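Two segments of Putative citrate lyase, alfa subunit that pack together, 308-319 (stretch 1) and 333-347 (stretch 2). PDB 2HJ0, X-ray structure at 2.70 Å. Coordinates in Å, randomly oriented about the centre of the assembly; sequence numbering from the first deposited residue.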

# COMPACT_ATOMS: atom_id res chain seq x y z
N GLY A 308 -14.59 5.76 -12.80
CA GLY A 308 -15.15 6.80 -11.99
C GLY A 308 -16.54 6.27 -11.80
O GLY A 308 -17.31 6.13 -12.76
N ILE A 309 -16.85 5.95 -10.56
CA ILE A 309 -18.13 5.39 -10.20
C ILE A 309 -19.19 6.46 -10.09
O ILE A 309 -18.88 7.60 -9.77
CB ILE A 309 -17.98 4.65 -8.87
CG1 ILE A 309 -16.82 3.66 -8.99
CG2 ILE A 309 -19.29 3.97 -8.50
CD1 ILE A 309 -16.91 2.71 -10.18
N THR A 310 -20.43 6.09 -10.40
CA THR A 310 -21.58 7.01 -10.30
C THR A 310 -22.64 6.22 -9.55
O THR A 310 -22.49 5.00 -9.39
CB THR A 310 -22.17 7.39 -11.65
OG1 THR A 310 -23.03 6.34 -12.09
CG2 THR A 310 -21.09 7.59 -12.67
N ASN A 311 -23.69 6.89 -9.11
CA ASN A 311 -24.75 6.20 -8.38
C ASN A 311 -25.35 5.04 -9.16
O ASN A 311 -25.78 4.06 -8.55
CB ASN A 311 -25.86 7.18 -7.99
CG ASN A 311 -26.95 6.51 -7.16
OD1 ASN A 311 -28.06 6.29 -7.65
ND2 ASN A 311 -26.64 6.19 -5.90
N ALA A 312 -25.36 5.13 -10.49
CA ALA A 312 -25.90 4.05 -11.31
C ALA A 312 -25.13 2.78 -11.05
O ALA A 312 -25.67 1.67 -11.05
CB ALA A 312 -25.82 4.40 -12.76
N MSE A 313 -23.84 2.95 -10.80
CA MSE A 313 -22.96 1.83 -10.53
C MSE A 313 -23.25 1.23 -9.16
O MSE A 313 -23.26 0.01 -9.00
CB MSE A 313 -21.51 2.29 -10.61
CG MSE A 313 -20.66 1.31 -11.36
SE MSE A 313 -21.50 0.86 -13.06
CE MSE A 313 -20.04 1.44 -14.22
N VAL A 314 -23.50 2.09 -8.18
CA VAL A 314 -23.80 1.63 -6.84
C VAL A 314 -25.12 0.89 -6.91
O VAL A 314 -25.32 -0.16 -6.29
CB VAL A 314 -23.96 2.81 -5.86
CG1 VAL A 314 -24.14 2.30 -4.43
CG2 VAL A 314 -22.75 3.72 -5.96
N GLU A 315 -26.03 1.45 -7.70
CA GLU A 315 -27.34 0.87 -7.90
C GLU A 315 -27.17 -0.59 -8.32
O GLU A 315 -27.75 -1.48 -7.71
CB GLU A 315 -28.09 1.64 -8.99
CG GLU A 315 -29.55 1.97 -8.67
CD GLU A 315 -29.74 3.37 -8.09
OE1 GLU A 315 -29.47 3.59 -6.89
OE2 GLU A 315 -30.17 4.26 -8.85
N LEU A 316 -26.36 -0.84 -9.34
CA LEU A 316 -26.15 -2.20 -9.82
C LEU A 316 -25.50 -3.13 -8.80
O LEU A 316 -25.80 -4.32 -8.75
CB LEU A 316 -25.30 -2.20 -11.09
CG LEU A 316 -25.96 -1.70 -12.38
CD1 LEU A 316 -24.89 -1.62 -13.46
CD2 LEU A 316 -27.09 -2.62 -12.82
N LEU A 317 -24.59 -2.58 -8.00
CA LEU A 317 -23.91 -3.38 -6.98
C LEU A 317 -24.89 -3.83 -5.90
O LEU A 317 -24.72 -4.90 -5.31
CB LEU A 317 -22.77 -2.57 -6.34
CG LEU A 317 -22.01 -3.33 -5.25
CD1 LEU A 317 -20.99 -4.26 -5.91
CD2 LEU A 317 -21.32 -2.38 -4.29
N GLU A 318 -25.92 -3.02 -5.66
CA GLU A 318 -26.90 -3.36 -4.64
C GLU A 318 -27.95 -4.34 -5.19
O GLU A 318 -28.39 -5.22 -4.48
CB GLU A 318 -27.56 -2.08 -4.10
CG GLU A 318 -26.53 -1.01 -3.73
CD GLU A 318 -26.74 -0.38 -2.36
OE1 GLU A 318 -25.87 0.43 -1.94
OE2 GLU A 318 -27.76 -0.69 -1.69
N GLU A 319 -28.32 -4.19 -6.46
CA GLU A 319 -29.30 -5.08 -7.07
C GLU A 319 -28.68 -6.46 -7.32
O GLU A 319 -29.31 -7.36 -7.86
CB GLU A 319 -29.80 -4.50 -8.39
CG GLU A 319 -30.58 -3.20 -8.24
CD GLU A 319 -31.03 -2.60 -9.57
OE1 GLU A 319 -31.82 -1.62 -9.54
OE2 GLU A 319 -30.58 -3.09 -10.64
N HIS A 333 -21.60 12.30 -4.59
CA HIS A 333 -21.61 11.94 -3.18
C HIS A 333 -22.03 10.50 -2.87
O HIS A 333 -21.34 9.79 -2.13
CB HIS A 333 -22.50 12.91 -2.41
CG HIS A 333 -22.58 12.62 -0.94
ND1 HIS A 333 -21.47 12.66 -0.13
CD2 HIS A 333 -23.61 12.23 -0.17
CE1 HIS A 333 -21.82 12.30 1.10
NE2 HIS A 333 -23.11 12.03 1.10
N PRO A 334 -23.15 10.04 -3.43
CA PRO A 334 -23.59 8.66 -3.16
C PRO A 334 -22.54 7.60 -3.48
O PRO A 334 -22.42 6.61 -2.75
CB PRO A 334 -24.86 8.53 -4.01
CG PRO A 334 -24.64 9.50 -5.11
CD PRO A 334 -24.03 10.69 -4.42
N SER A 335 -21.77 7.79 -4.55
CA SER A 335 -20.73 6.82 -4.88
C SER A 335 -19.62 6.86 -3.84
O SER A 335 -19.07 5.83 -3.47
CB SER A 335 -20.12 7.10 -6.25
OG SER A 335 -21.02 6.71 -7.27
N ALA A 336 -19.30 8.06 -3.37
CA ALA A 336 -18.27 8.16 -2.37
C ALA A 336 -18.81 7.47 -1.12
O ALA A 336 -18.08 6.76 -0.43
CB ALA A 336 -17.94 9.60 -2.10
N VAL A 337 -20.09 7.66 -0.82
CA VAL A 337 -20.67 7.05 0.37
C VAL A 337 -20.60 5.54 0.30
O VAL A 337 -20.25 4.88 1.28
CB VAL A 337 -22.11 7.49 0.56
CG1 VAL A 337 -22.75 6.75 1.73
CG2 VAL A 337 -22.15 9.01 0.80
N SER A 338 -20.94 5.01 -0.87
CA SER A 338 -20.94 3.57 -1.11
C SER A 338 -19.58 2.93 -0.85
O SER A 338 -19.50 1.79 -0.37
CB SER A 338 -21.36 3.29 -2.54
OG SER A 338 -21.49 1.91 -2.75
N LEU A 339 -18.52 3.66 -1.18
CA LEU A 339 -17.17 3.16 -0.99
C LEU A 339 -16.95 2.75 0.46
O LEU A 339 -16.10 1.92 0.77
CB LEU A 339 -16.16 4.23 -1.37
CG LEU A 339 -14.69 3.86 -1.16
CD1 LEU A 339 -14.33 2.64 -2.00
CD2 LEU A 339 -13.82 5.05 -1.54
N ASP A 340 -17.74 3.35 1.34
CA ASP A 340 -17.64 3.05 2.75
C ASP A 340 -18.72 2.07 3.21
O ASP A 340 -18.43 1.14 3.98
CB ASP A 340 -17.75 4.35 3.55
CG ASP A 340 -17.88 4.11 5.04
OD1 ASP A 340 -16.97 3.48 5.62
OD2 ASP A 340 -18.89 4.55 5.62
N ARG A 341 -19.94 2.28 2.74
CA ARG A 341 -21.10 1.46 3.09
C ARG A 341 -20.98 0.00 2.66
O ARG A 341 -21.13 -0.91 3.47
CB ARG A 341 -22.36 2.07 2.47
CG ARG A 341 -23.68 1.42 2.89
CD ARG A 341 -24.79 1.76 1.89
NE ARG A 341 -24.74 3.16 1.45
CZ ARG A 341 -24.89 3.55 0.19
NH1 ARG A 341 -25.11 2.63 -0.75
NH2 ARG A 341 -24.83 4.84 -0.13
N ASN A 342 -20.70 -0.22 1.38
CA ASN A 342 -20.57 -1.58 0.87
C ASN A 342 -19.11 -2.04 0.84
O ASN A 342 -18.64 -2.54 -0.18
CB ASN A 342 -21.17 -1.69 -0.53
CG ASN A 342 -22.61 -1.20 -0.61
OD1 ASN A 342 -22.87 -0.18 -1.23
ND2 ASN A 342 -23.53 -1.92 0.00
N ALA A 343 -18.40 -1.88 1.95
CA ALA A 343 -16.99 -2.26 2.04
C ALA A 343 -16.71 -3.59 1.38
O ALA A 343 -17.59 -4.43 1.26
CB ALA A 343 -16.55 -2.30 3.49
N GLU A 344 -15.46 -3.77 0.95
CA GLU A 344 -14.99 -4.99 0.28
C GLU A 344 -15.59 -5.13 -1.12
O GLU A 344 -14.86 -5.36 -2.08
CB GLU A 344 -15.29 -6.24 1.12
CG GLU A 344 -16.44 -7.08 0.62
CD GLU A 344 -17.30 -7.62 1.75
OE1 GLU A 344 -18.24 -8.40 1.47
OE2 GLU A 344 -17.02 -7.25 2.92
N LYS A 345 -16.91 -4.99 -1.23
CA LYS A 345 -17.61 -5.10 -2.51
C LYS A 345 -17.34 -3.86 -3.37
O LYS A 345 -17.44 -3.89 -4.59
CB LYS A 345 -19.12 -5.23 -2.28
CG LYS A 345 -19.52 -6.38 -1.38
CD LYS A 345 -19.57 -7.71 -2.11
CE LYS A 345 -20.84 -7.83 -2.96
NZ LYS A 345 -20.93 -9.17 -3.63
N HIS A 346 -17.02 -2.75 -2.70
CA HIS A 346 -16.70 -1.50 -3.39
C HIS A 346 -15.31 -1.15 -2.86
O HIS A 346 -15.19 -0.60 -1.76
CB HIS A 346 -17.73 -0.43 -3.04
CG HIS A 346 -17.60 0.83 -3.83
ND1 HIS A 346 -18.57 1.81 -3.84
CD2 HIS A 346 -16.61 1.28 -4.64
CE1 HIS A 346 -18.18 2.81 -4.61
NE2 HIS A 346 -17.00 2.52 -5.11
N TYR A 347 -14.28 -1.47 -3.64
CA TYR A 347 -12.89 -1.26 -3.23
C TYR A 347 -12.14 -0.09 -3.87
O TYR A 347 -12.27 0.18 -5.06
CB TYR A 347 -12.08 -2.53 -3.47
CG TYR A 347 -11.16 -2.91 -2.33
CD1 TYR A 347 -11.69 -3.39 -1.13
CD2 TYR A 347 -9.77 -2.79 -2.44
CE1 TYR A 347 -10.85 -3.75 -0.07
CE2 TYR A 347 -8.92 -3.15 -1.39
CZ TYR A 347 -9.47 -3.63 -0.20
OH TYR A 347 -8.64 -3.99 0.84

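What ties the two stretches together by charge? A single salt bridge does so, between E318 near the end of helix 311-318 and R341 at the last turn of helix 333-341. OE1 of E318 lies 2.6 Å from NH1 of R341, approaching the edge of the guanidinium near its plane, where the N-H groups point. The hydrogen bond within this pair is weak because its angle at the hydrogen is only 115°, so the N-H does not point squarely at the oxygen. Both residues are exposed.

How are the backbones arranged? The two helices run in broadly the same direction, at 39° to each other, and their axes come within 8.7 Å. N311 and S335 have the closest CA atoms of the register, 5.4 Å apart. T310 caps the first helix, its OG1 accepting a weak bond from N of A312 at 3.1 Å.

What fills the space between the helices? V314 points toward the second helix and sits as a knob among P334, S335, S338 and R341. Its CG1 is 3.2 Å from OG of S338, while its CG2 is 3.7 Å from OG of S335, so the valine methyls pack close against the two serine hydroxyls. S338 OG also accepts a bond from ND1 of H346 at 3.1 Å, linking the helix to the strand that follows.

Where does the packing continue beyond the valine? One turn on, L317 reaches past the end of the second helix: its CD2 lies 3.8 Å from CB of N342, and its CD1 is 3.8 Å from the backbone O of K345. Near the start of stretch 1, CG1 of I309 comes within 4.0 Å of NE2 of H346, so buried aliphatic carbon meets the imidazole, whose NE2 is hydrogen-bonded elsewhere in the structure.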